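Long-range contacts in L-amino acid deaminase (PDB 5I39), which binds FAD and, as a membrane-bound flavoenzyme, probably carries out the oxidative deamination of L-amino acids to 2-keto acids: residues Gln263-Gly268 and Asp290-Thr295; Phe184-Ala189 and Phe284-Ala289; Pro270-Gly275 and Pro333-Ser338; Arg117-Val122 and Gly274-Leu279. One frame throughout, in Å; residues are numbered along the deposited sequence.

Contact 1 of 4, residues Gln263-Gly268 and Asp290-Thr295; sequences QQLISG and DGTYAT. With FAD (flavin-adenine dinucleotide), chain B.
Thr295 turns OG1 anti to its backbone N (chi1 -179°), which leaves its methyl CG2 between N and the carbonyl carbon, 3.9 Å from Gln264 CB. Gln264 holds CG anti to its carbonyl carbon (chi1 -61°) and runs on extended, and a water donates to both Gln264 OE1 and Thr295 OG1. Each polar end has a further partner: Gln343 OE1 meets Gln264 NE2, and Thr295 OG1 bonds to Phe284 O. The two residues form a hydrogen-bonded antiparallel pair, joined twice through the backbone, from Gln264 N to Thr295 O at 2.8 Å and from Thr295 N back to Gln264 O. A second reciprocal pair ties Ile266 to Tyr293, with Tyr293 N 2.9 Å from Ile266 O. Branched Ile266 and Thr295 suit extended backbone, and Ile266 CG1 packs on Tyr293 CB at 3.9 Å. Between these pairs Leu265 turns to the other face, its CD1 3.6 Å from Thr292 OG1. Beyond the strand ends, Gly268 has no CB to collide with Gly291 O, so its CA closes to 3.2 Å from that oxygen and lies at the edge of the Tyr293 ring. Just before strand 293-295, Asp290 OD1 accepts from Thr292 N, forming an Asx turn, and from the Thr292 hydroxyl. Tyr293 OH accepts from Gly274 N. Strand 340-350 flanks 257-266, strand 283-287 flanks 293-295, Gln263 borders the flavin, and helix 318-331 covers the face bearing Ile266 and Thr295.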
# COMPACT_ATOMS: atom_id res chain seq x y z
N GLN A 263 4.06 -9.56 -10.60
CA GLN A 263 2.65 -9.25 -10.82
C GLN A 263 2.31 -9.38 -12.29
O GLN A 263 3.16 -9.13 -13.15
CB GLN A 263 2.35 -7.82 -10.37
CG GLN A 263 2.57 -7.54 -8.90
CD GLN A 263 1.70 -8.37 -7.98
OE1 GLN A 263 0.63 -8.86 -8.35
NE2 GLN A 263 2.16 -8.55 -6.78
N GLN A 264 1.06 -9.74 -12.55
CA GLN A 264 0.54 -9.87 -13.91
C GLN A 264 -0.83 -9.21 -13.99
O GLN A 264 -1.53 -9.10 -12.98
CB GLN A 264 0.42 -11.34 -14.30
CG GLN A 264 1.74 -12.08 -14.28
CD GLN A 264 1.56 -13.59 -14.32
OE1 GLN A 264 0.85 -14.15 -13.48
NE2 GLN A 264 2.21 -14.24 -15.27
N LEU A 265 -1.19 -8.78 -15.19
CA LEU A 265 -2.51 -8.22 -15.46
C LEU A 265 -3.03 -8.87 -16.73
O LEU A 265 -2.34 -8.85 -17.75
CB LEU A 265 -2.44 -6.70 -15.62
CG LEU A 265 -3.77 -5.98 -15.86
CD1 LEU A 265 -4.69 -6.10 -14.66
CD2 LEU A 265 -3.55 -4.52 -16.21
N ILE A 266 -4.23 -9.44 -16.66
CA ILE A 266 -4.85 -10.10 -17.81
C ILE A 266 -6.21 -9.48 -18.11
O ILE A 266 -6.84 -8.87 -17.24
CB ILE A 266 -4.97 -11.63 -17.61
CG1 ILE A 266 -5.93 -12.00 -16.47
CG2 ILE A 266 -3.58 -12.23 -17.39
CD1 ILE A 266 -6.20 -13.48 -16.34
N SER A 267 -6.65 -9.64 -19.35
CA SER A 267 -7.96 -9.13 -19.75
C SER A 267 -9.07 -9.96 -19.12
O SER A 267 -8.86 -11.09 -18.66
CB SER A 267 -8.10 -9.10 -21.27
OG SER A 267 -8.02 -10.40 -21.84
N GLY A 268 -10.25 -9.36 -19.09
CA GLY A 268 -11.41 -9.93 -18.42
C GLY A 268 -12.15 -10.96 -19.24
O GLY A 268 -11.71 -11.39 -20.30
N ASP A 290 -12.05 -1.90 -13.91
CA ASP A 290 -12.43 -1.98 -15.33
C ASP A 290 -12.69 -3.39 -15.85
O ASP A 290 -12.86 -3.58 -17.05
CB ASP A 290 -11.36 -1.28 -16.20
CG ASP A 290 -10.01 -2.01 -16.19
OD1 ASP A 290 -9.83 -2.97 -15.41
OD2 ASP A 290 -9.13 -1.59 -16.96
N GLY A 291 -12.70 -4.39 -14.97
CA GLY A 291 -12.96 -5.78 -15.36
C GLY A 291 -11.75 -6.58 -15.82
O GLY A 291 -11.89 -7.76 -16.12
N THR A 292 -10.57 -5.96 -15.87
CA THR A 292 -9.33 -6.72 -16.02
C THR A 292 -9.05 -7.43 -14.69
O THR A 292 -9.69 -7.15 -13.68
CB THR A 292 -8.14 -5.81 -16.42
OG1 THR A 292 -7.93 -4.80 -15.43
CG2 THR A 292 -8.40 -5.15 -17.78
N TYR A 293 -8.09 -8.36 -14.71
CA TYR A 293 -7.75 -9.14 -13.52
C TYR A 293 -6.26 -9.11 -13.22
O TYR A 293 -5.43 -9.47 -14.06
CB TYR A 293 -8.19 -10.60 -13.68
CG TYR A 293 -9.66 -10.81 -13.41
CD1 TYR A 293 -10.61 -10.47 -14.37
CD2 TYR A 293 -10.10 -11.34 -12.20
CE1 TYR A 293 -11.97 -10.65 -14.13
CE2 TYR A 293 -11.45 -11.53 -11.95
CZ TYR A 293 -12.38 -11.18 -12.92
OH TYR A 293 -13.72 -11.37 -12.66
N ALA A 294 -5.95 -8.69 -12.00
CA ALA A 294 -4.61 -8.83 -11.45
C ALA A 294 -4.42 -10.27 -11.00
O ALA A 294 -5.34 -10.88 -10.45
CB ALA A 294 -4.44 -7.87 -10.29
N THR A 295 -3.23 -10.81 -11.23
CA THR A 295 -2.89 -12.16 -10.79
C THR A 295 -1.37 -12.28 -10.65
O THR A 295 -0.64 -11.45 -11.15
CB THR A 295 -3.43 -13.23 -11.76
OG1 THR A 295 -3.09 -14.55 -11.29
CG2 THR A 295 -2.87 -13.05 -13.17
PA FAD B . 7.17 4.11 -2.78
O1A FAD B . 8.27 3.21 -3.36
O2A FAD B . 5.86 4.06 -3.54
O5B FAD B . 7.60 5.64 -2.75
C5B FAD B . 8.81 6.09 -2.17
C4B FAD B . 9.29 7.23 -3.04
O4B FAD B . 10.43 7.85 -2.42
C3B FAD B . 9.74 6.75 -4.42
O3B FAD B . 8.94 7.34 -5.44
C2B FAD B . 11.22 7.17 -4.46
O2B FAD B . 11.68 7.54 -5.77
C1B FAD B . 11.27 8.31 -3.46
N9A FAD B . 12.57 8.58 -2.85
C8A FAD B . 13.37 7.70 -2.27
N7A FAD B . 14.48 8.29 -1.76
C5A FAD B . 14.34 9.57 -2.06
C6A FAD B . 15.14 10.78 -1.83
N6A FAD B . 16.32 10.70 -1.19
N1A FAD B . 14.67 11.96 -2.28
C2A FAD B . 13.49 12.05 -2.90
N3A FAD B . 12.71 10.99 -3.17
C4A FAD B . 13.10 9.78 -2.76
N1 FAD B . 0.20 -3.10 -0.36
C2 FAD B . -1.10 -3.32 -0.15
O2 FAD B . -1.67 -2.68 0.75
N3 FAD B . -1.78 -4.23 -0.89
C4 FAD B . -1.23 -4.98 -1.85
O4 FAD B . -1.90 -5.77 -2.51
C4X FAD B . 0.20 -4.82 -2.13
N5 FAD B . 0.88 -5.57 -3.04
C5X FAD B . 2.14 -5.24 -3.37
C6 FAD B . 2.78 -5.85 -4.45
C7 FAD B . 4.07 -5.48 -4.84
C7M FAD B . 4.72 -6.11 -6.05
C8 FAD B . 4.78 -4.44 -4.09
C8M FAD B . 6.16 -3.98 -4.49
C9 FAD B . 4.15 -3.85 -3.00
C9A FAD B . 2.87 -4.21 -2.61
N10 FAD B . 2.23 -3.62 -1.51
C10 FAD B . 0.87 -3.80 -1.30
C1' FAD B . 2.92 -2.66 -0.67
C2' FAD B . 2.74 -1.24 -1.08
O2' FAD B . 2.81 -1.16 -2.50
C3' FAD B . 3.85 -0.44 -0.41
O3' FAD B . 3.92 -0.72 1.01
C4' FAD B . 3.68 1.06 -0.57
O4' FAD B . 3.46 1.38 -1.95
C5' FAD B . 4.92 1.77 -0.07
O5' FAD B . 4.71 3.16 -0.30
P FAD B . 5.95 4.18 -0.09
O1P FAD B . 5.42 5.56 -0.34
O2P FAD B . 6.66 3.86 1.21
O3P FAD B . 7.01 3.70 -1.23
O HOH W 1 -0.88 -16.03 -12.32

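Contact 2 of 4, residues Phe184-Ala189 and Phe284-Ala289; sequences FDPEVA and FFREQA
A buried salt bridge between Asp185 and Arg286 joins the loop that leads into helix 189-199 to the end of strand 283-287, next to the FAD-binding residues Tyr80 and Gly81. Arg286 NH1 donates to Asp185 OD1 at 2.9 Å. The acceptor lies near the guanidinium plane and is met almost along its C-O bond, although the two charged planes are turned 35° apart. The other oxygen, OD2, uses its syn lone pair to take Ala289 N, also at 2.9 Å, so one carboxylate grips both a side chain and the backbone beyond the strand. Aspartate suits the place because its two oxygens can accept from these different donors. The Gln288 amide stacks on the carboxylate, its CD 3.7 Å from Asp185 CG with the planes 27° apart. Phe184 O sits over one guanidinium face, 3.5 Å from Arg286 CZ. Arg23 adds a salt bridge to Asp185 OD2, a second positive partner that would be expected to favour the charged carboxylate, and the Tyr80 carbonyl satisfies an N-H of Arg286 NH2. In the loop itself, Asp185 O accepts from Val188 N and Ala189 N as the helix begins, and Val188 holds the N-cap position. This is an ion pair behind the wall of the FAD pocket, where Phe184 itself comes within about 4 Å (nearest atoms) of the flavin nucleotide, in a fold of the FAD-dependent oxidoreductase family.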
# COMPACT_ATOMS: atom_id res chain seq x y z
N PHE A 184 -7.93 -1.91 -5.05
CA PHE A 184 -7.50 -0.67 -5.70
C PHE A 184 -6.51 -1.03 -6.79
O PHE A 184 -5.78 -2.02 -6.68
CB PHE A 184 -6.95 0.43 -4.74
CG PHE A 184 -6.27 -0.07 -3.48
CD1 PHE A 184 -5.47 -1.21 -3.47
CD2 PHE A 184 -6.40 0.65 -2.29
CE1 PHE A 184 -4.85 -1.64 -2.30
CE2 PHE A 184 -5.78 0.22 -1.13
CZ PHE A 184 -5.02 -0.93 -1.13
N ASP A 185 -6.50 -0.23 -7.86
CA ASP A 185 -5.75 -0.58 -9.06
C ASP A 185 -4.50 0.29 -9.16
O ASP A 185 -4.60 1.52 -9.09
CB ASP A 185 -6.61 -0.39 -10.32
CG ASP A 185 -7.93 -1.15 -10.26
OD1 ASP A 185 -8.10 -2.07 -9.43
OD2 ASP A 185 -8.82 -0.82 -11.07
N PRO A 186 -3.32 -0.33 -9.36
CA PRO A 186 -2.07 0.45 -9.32
C PRO A 186 -1.85 1.41 -10.49
O PRO A 186 -1.00 2.29 -10.39
CB PRO A 186 -1.00 -0.64 -9.27
CG PRO A 186 -1.62 -1.80 -9.96
CD PRO A 186 -3.05 -1.77 -9.54
N GLU A 187 -2.63 1.28 -11.55
CA GLU A 187 -2.56 2.22 -12.66
C GLU A 187 -3.25 3.55 -12.34
O GLU A 187 -3.09 4.50 -13.10
CB GLU A 187 -3.18 1.62 -13.92
CG GLU A 187 -2.48 0.35 -14.42
CD GLU A 187 -2.80 -0.90 -13.62
OE1 GLU A 187 -3.91 -1.00 -13.06
OE2 GLU A 187 -1.91 -1.77 -13.53
N VAL A 188 -4.01 3.60 -11.24
CA VAL A 188 -4.85 4.76 -10.92
C VAL A 188 -4.69 5.31 -9.50
O VAL A 188 -4.53 6.51 -9.34
CB VAL A 188 -6.35 4.45 -11.15
CG1 VAL A 188 -7.21 5.66 -10.86
CG2 VAL A 188 -6.59 3.98 -12.58
N ALA A 189 -4.77 4.45 -8.48
CA ALA A 189 -5.05 4.92 -7.11
C ALA A 189 -4.10 6.01 -6.60
O ALA A 189 -4.56 7.07 -6.17
CB ALA A 189 -5.07 3.75 -6.14
N PHE A 284 -4.14 -16.97 -7.34
CA PHE A 284 -4.50 -15.68 -6.76
C PHE A 284 -4.96 -14.75 -7.87
O PHE A 284 -4.21 -14.52 -8.82
CB PHE A 284 -3.30 -15.05 -6.05
CG PHE A 284 -2.64 -15.96 -5.07
CD1 PHE A 284 -3.28 -16.31 -3.88
CD2 PHE A 284 -1.38 -16.51 -5.33
CE1 PHE A 284 -2.68 -17.17 -2.98
CE2 PHE A 284 -0.78 -17.37 -4.43
CZ PHE A 284 -1.42 -17.70 -3.25
N PHE A 285 -6.16 -14.20 -7.75
CA PHE A 285 -6.59 -13.16 -8.67
C PHE A 285 -7.53 -12.16 -8.02
O PHE A 285 -8.16 -12.44 -7.00
CB PHE A 285 -7.21 -13.75 -9.95
CG PHE A 285 -8.44 -14.58 -9.72
CD1 PHE A 285 -9.70 -13.99 -9.64
CD2 PHE A 285 -8.35 -15.96 -9.64
CE1 PHE A 285 -10.83 -14.76 -9.46
CE2 PHE A 285 -9.48 -16.74 -9.46
CZ PHE A 285 -10.72 -16.14 -9.37
N ARG A 286 -7.61 -11.00 -8.65
CA ARG A 286 -8.40 -9.87 -8.16
C ARG A 286 -8.94 -9.09 -9.34
O ARG A 286 -8.17 -8.60 -10.17
CB ARG A 286 -7.53 -8.95 -7.30
CG ARG A 286 -8.24 -7.69 -6.85
CD ARG A 286 -7.31 -6.71 -6.18
NE ARG A 286 -6.28 -6.20 -7.08
CZ ARG A 286 -6.43 -5.22 -7.97
NH1 ARG A 286 -7.61 -4.61 -8.16
NH2 ARG A 286 -5.39 -4.86 -8.69
N GLU A 287 -10.26 -8.93 -9.41
CA GLU A 287 -10.86 -8.12 -10.45
C GLU A 287 -10.59 -6.64 -10.20
O GLU A 287 -10.81 -6.13 -9.10
CB GLU A 287 -12.37 -8.34 -10.53
CG GLU A 287 -12.95 -7.75 -11.80
CD GLU A 287 -14.46 -7.86 -11.91
OE1 GLU A 287 -15.12 -8.15 -10.89
OE2 GLU A 287 -14.97 -7.65 -13.02
N GLN A 288 -10.11 -5.96 -11.24
CA GLN A 288 -9.90 -4.52 -11.22
C GLN A 288 -11.20 -3.78 -11.54
O GLN A 288 -12.19 -4.39 -11.97
CB GLN A 288 -8.83 -4.13 -12.24
CG GLN A 288 -7.48 -4.76 -11.97
CD GLN A 288 -6.34 -3.81 -12.30
OE1 GLN A 288 -6.21 -3.32 -13.42
NE2 GLN A 288 -5.53 -3.52 -11.32
N ALA A 289 -11.20 -2.47 -11.35
CA ALA A 289 -12.41 -1.66 -11.51
C ALA A 289 -12.94 -1.65 -12.95
O ALA A 289 -14.13 -1.43 -13.16
CB ALA A 289 -12.18 -0.25 -11.01

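Contact 3 of 4, residues Pro270-Gly275 and Pro333-Ser338; sequences PTAPGG and PAFKES
The short 3-10 segment that begins at Pro333, after helix 318-331, lays Ala334 and Phe335 against Thr271, Ala272 and Pro273 in the loop between strands 257-266 and 276-279. It is a packing contact between two connecting loops, far from the flavin. Ala334 points its CB toward the other loop, where the methyl lies 3.3 Å from Thr271 OG1 and 3.4 Å from Thr271 O. A side chain this small lets the two backbones come close, and the CA atoms of Ala272 and Ala334 are 5.1 Å apart. The Thr271 hydroxyl stands between its own backbone N and carbonyl carbon (chi1 58°), and it has a hydrogen-bonding partner in Ser269 OG, which also bonds to Ala334 O. Phe335 closes the inner side. Its CE1 meets Ala272 CB at 3.8 Å, while CZ is 4.1 Å from Pro273 CD, the proline crossing the phenylalanine side chain at about a right angle. Proline suits this place because its rigid ring offers a compact apolar surface and stiffens the loop. Further along, a type I turn from Phe335 to Ser338 is closed by Ser338 N donating to Phe335 O at 3.0 Å. Ser338 OG, which bonds to Ser267 O, lies at the edge of the Phe335 ring, in its plane. The ring also joins Tyr293 and Phe285 in an edge-to-face aromatic cluster, where the two connecting loops meet strands 283-287 and 293-295 of the large mixed sheet.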
# COMPACT_ATOMS: atom_id res chain seq x y z
N PRO A 270 -16.59 -12.38 -19.72
CA PRO A 270 -17.97 -12.29 -19.25
C PRO A 270 -18.37 -13.38 -18.24
O PRO A 270 -19.35 -13.20 -17.52
CB PRO A 270 -18.79 -12.41 -20.54
CG PRO A 270 -17.91 -13.10 -21.51
CD PRO A 270 -16.50 -12.72 -21.15
N THR A 271 -17.62 -14.48 -18.19
CA THR A 271 -17.90 -15.59 -17.27
C THR A 271 -16.93 -15.69 -16.08
O THR A 271 -17.03 -16.61 -15.27
CB THR A 271 -17.90 -16.94 -18.02
OG1 THR A 271 -16.64 -17.13 -18.67
CG2 THR A 271 -19.02 -16.98 -19.05
N ALA A 272 -15.99 -14.74 -15.96
CA ALA A 272 -15.09 -14.69 -14.80
C ALA A 272 -15.91 -14.45 -13.52
O ALA A 272 -16.97 -13.82 -13.58
CB ALA A 272 -14.05 -13.60 -14.98
N PRO A 273 -15.43 -14.96 -12.37
CA PRO A 273 -16.27 -14.93 -11.17
C PRO A 273 -16.32 -13.60 -10.40
O PRO A 273 -17.12 -13.47 -9.49
CB PRO A 273 -15.65 -16.01 -10.29
CG PRO A 273 -14.21 -15.99 -10.66
CD PRO A 273 -14.15 -15.64 -12.12
N GLY A 274 -15.46 -12.64 -10.76
CA GLY A 274 -15.34 -11.42 -9.98
C GLY A 274 -14.59 -11.65 -8.69
O GLY A 274 -14.16 -12.76 -8.38
N GLY A 275 -14.43 -10.57 -7.94
CA GLY A 275 -13.90 -10.64 -6.59
C GLY A 275 -12.41 -10.87 -6.49
O GLY A 275 -11.65 -10.68 -7.46
N PRO A 333 -11.61 -21.85 -16.24
CA PRO A 333 -11.63 -21.78 -17.71
C PRO A 333 -12.24 -20.50 -18.29
O PRO A 333 -12.01 -20.20 -19.45
CB PRO A 333 -12.45 -23.01 -18.11
CG PRO A 333 -12.25 -23.97 -16.99
CD PRO A 333 -12.20 -23.12 -15.76
N ALA A 334 -12.98 -19.74 -17.48
CA ALA A 334 -13.39 -18.38 -17.84
C ALA A 334 -12.24 -17.49 -18.32
O ALA A 334 -12.47 -16.58 -19.11
CB ALA A 334 -14.11 -17.72 -16.67
N PHE A 335 -11.02 -17.75 -17.84
CA PHE A 335 -9.83 -16.98 -18.25
C PHE A 335 -9.08 -17.56 -19.46
O PHE A 335 -8.06 -17.00 -19.86
CB PHE A 335 -8.85 -16.86 -17.08
CG PHE A 335 -9.40 -16.14 -15.88
CD1 PHE A 335 -9.76 -14.80 -15.96
CD2 PHE A 335 -9.55 -16.80 -14.67
CE1 PHE A 335 -10.26 -14.13 -14.85
CE2 PHE A 335 -10.05 -16.14 -13.55
CZ PHE A 335 -10.41 -14.80 -13.65
N LYS A 336 -9.58 -18.65 -20.06
CA LYS A 336 -8.86 -19.34 -21.14
C LYS A 336 -8.45 -18.42 -22.30
O LYS A 336 -7.34 -18.56 -22.83
CB LYS A 336 -9.69 -20.52 -21.67
CG LYS A 336 -9.04 -21.36 -22.76
CD LYS A 336 -7.73 -21.99 -22.31
CE LYS A 336 -7.17 -22.91 -23.37
NZ LYS A 336 -6.03 -23.69 -22.84
N GLU A 337 -9.33 -17.51 -22.69
CA GLU A 337 -9.08 -16.58 -23.80
C GLU A 337 -8.54 -15.21 -23.37
O GLU A 337 -8.40 -14.31 -24.20
CB GLU A 337 -10.35 -16.39 -24.64
CG GLU A 337 -11.04 -17.68 -25.09
CD GLU A 337 -10.13 -18.60 -25.89
OE1 GLU A 337 -9.26 -18.10 -26.63
OE2 GLU A 337 -10.30 -19.83 -25.79
N SER A 338 -8.24 -15.04 -22.08
CA SER A 338 -7.73 -13.76 -21.57
C SER A 338 -6.32 -13.50 -22.08
O SER A 338 -5.49 -14.41 -22.15
CB SER A 338 -7.72 -13.74 -20.04
OG SER A 338 -9.05 -13.74 -19.53

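Contact 4 of 4, residues Arg117-Val122 and Gly274-Leu279; sequences RTQGRV and GGNVAL
Val122 N donates to Asn276 O at 2.9 Å, and Val122 O accepts from Ala278 N at the same length, so one residue holds the neighbouring strand by both its backbone groups. This ladder is that of two parallel strands, 117-123 and 276-279, in the large mixed sheet of the protein. At its start Asn276 N reaches Gly120 O only weakly, at 3.3 Å. Gly120 sits in the short break in its strand, with a positive phi (92°) at which a CB would crowd the preceding carbonyl. Polar side chains extend the join through water. One water donates to Gln119 OE1 at 2.8 Å and accepts from Asn276 ND2, and a second accepts from Gln119 NE2 and Gly275 N. Gln119 NE2 also bonds to Glu287 O. Gln119 has CG anti to its backbone N (chi1 174°), which lays that atom 3.7 Å from Gly275 CA; Gly275 itself has a positive phi, which favours glycine. On the face shared by Arg121 and Asn276, Gln82 OE1 is gripped twice, by Arg121 NE and by Asn276 ND2, while Glu123 forms a salt bridge with Arg121 NH2. Arginine suits the spot because its long aliphatic part can pack while its tip remains bound. Arg121 CD touches Asn276 ND2 at 3.5 Å, and the guanidinium and amide planes stand 83° apart. Farther out, the Ala278 methyl lies over one face of that guanidinium, its CB 3.8 Å from Arg121 NH1.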
# COMPACT_ATOMS: atom_id res chain seq x y z
N ARG A 117 -12.70 -0.20 -4.34
CA ARG A 117 -13.97 -0.91 -4.27
C ARG A 117 -13.97 -1.79 -3.03
O ARG A 117 -12.94 -2.37 -2.68
CB ARG A 117 -14.17 -1.81 -5.49
CG ARG A 117 -14.18 -1.09 -6.83
CD ARG A 117 -15.45 -0.29 -7.04
NE ARG A 117 -15.47 0.36 -8.36
CZ ARG A 117 -14.91 1.54 -8.65
NH1 ARG A 117 -14.29 2.26 -7.72
NH2 ARG A 117 -15.00 2.01 -9.89
N THR A 118 -15.13 -1.89 -2.39
CA THR A 118 -15.35 -2.93 -1.39
C THR A 118 -15.81 -4.16 -2.16
O THR A 118 -16.89 -4.18 -2.74
CB THR A 118 -16.36 -2.47 -0.33
OG1 THR A 118 -15.80 -1.37 0.39
CG2 THR A 118 -16.64 -3.57 0.67
N GLN A 119 -14.94 -5.17 -2.17
CA GLN A 119 -14.99 -6.27 -3.12
C GLN A 119 -15.29 -7.63 -2.52
O GLN A 119 -16.06 -8.41 -3.09
CB GLN A 119 -13.65 -6.32 -3.84
CG GLN A 119 -13.47 -7.49 -4.78
CD GLN A 119 -12.16 -7.37 -5.52
OE1 GLN A 119 -11.09 -7.42 -4.92
NE2 GLN A 119 -12.24 -7.21 -6.84
N GLY A 120 -14.64 -7.95 -1.40
CA GLY A 120 -14.76 -9.28 -0.81
C GLY A 120 -13.67 -10.22 -1.31
O GLY A 120 -13.30 -10.20 -2.49
N ARG A 121 -13.18 -11.05 -0.40
CA ARG A 121 -12.03 -11.92 -0.65
C ARG A 121 -12.27 -13.28 -0.04
O ARG A 121 -12.55 -13.38 1.16
CB ARG A 121 -10.76 -11.32 -0.07
CG ARG A 121 -9.51 -12.16 -0.21
CD ARG A 121 -8.33 -11.41 0.38
NE ARG A 121 -7.05 -12.08 0.19
CZ ARG A 121 -6.57 -13.07 0.95
NH1 ARG A 121 -5.37 -13.58 0.67
NH2 ARG A 121 -7.25 -13.56 1.98
N VAL A 122 -12.14 -14.32 -0.86
CA VAL A 122 -12.27 -15.70 -0.37
C VAL A 122 -10.91 -16.37 -0.44
O VAL A 122 -10.25 -16.39 -1.48
CB VAL A 122 -13.35 -16.54 -1.10
CG1 VAL A 122 -14.74 -16.02 -0.75
CG2 VAL A 122 -13.16 -16.58 -2.61
N GLY A 274 -15.46 -12.64 -10.76
CA GLY A 274 -15.34 -11.42 -9.98
C GLY A 274 -14.59 -11.65 -8.69
O GLY A 274 -14.16 -12.76 -8.38
N GLY A 275 -14.43 -10.57 -7.94
CA GLY A 275 -13.90 -10.64 -6.59
C GLY A 275 -12.41 -10.87 -6.49
O GLY A 275 -11.65 -10.68 -7.46
N ASN A 276 -12.00 -11.27 -5.29
CA ASN A 276 -10.62 -11.52 -4.92
C ASN A 276 -10.59 -12.96 -4.40
O ASN A 276 -11.36 -13.31 -3.49
CB ASN A 276 -10.21 -10.51 -3.84
CG ASN A 276 -8.77 -10.67 -3.37
OD1 ASN A 276 -8.14 -11.70 -3.57
ND2 ASN A 276 -8.26 -9.64 -2.69
N VAL A 277 -9.75 -13.79 -5.00
CA VAL A 277 -9.71 -15.22 -4.73
C VAL A 277 -8.28 -15.64 -4.43
O VAL A 277 -7.35 -15.21 -5.11
CB VAL A 277 -10.28 -16.01 -5.93
CG1 VAL A 277 -10.04 -17.51 -5.81
CG2 VAL A 277 -11.77 -15.72 -6.08
N ALA A 278 -8.13 -16.51 -3.43
CA ALA A 278 -6.84 -17.08 -3.04
C ALA A 278 -7.05 -18.56 -2.74
O ALA A 278 -7.81 -18.90 -1.83
CB ALA A 278 -6.29 -16.36 -1.82
N LEU A 279 -6.38 -19.42 -3.50
CA LEU A 279 -6.59 -20.87 -3.40
C LEU A 279 -5.28 -21.62 -3.25
O LEU A 279 -4.24 -21.14 -3.71
CB LEU A 279 -7.29 -21.40 -4.66
CG LEU A 279 -8.61 -20.73 -5.04
CD1 LEU A 279 -9.04 -21.13 -6.44
CD2 LEU A 279 -9.69 -21.06 -4.03
O HOH W 2 -10.28 -7.48 -2.28
O HOH W 3 -14.93 -7.66 -8.14

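How the contacts relate
Contacts 1, 2 and 4 are buried and share one large sheet: strand 283-287, from contact 2, runs between strand 293-295 of contact 1 and strand 276-279 of contact 4. Contact 3 is partly exposed, joining loops near the periphery. The chemistry follows the place. Contacts 1 and 4 are backbone ladders, antiparallel and parallel respectively; contact 2 relies on buried charges behind the FAD pocket; contact 3 packs apolar groups. Contacts 3 and 4 share Gly274 and Gly275, so the loop packed in one becomes the strand paired in the other. Phe285 O bonds to Val277 N, linking contacts 2 and 4, as Ala294 N to Arg286 O links contacts 1 and 2.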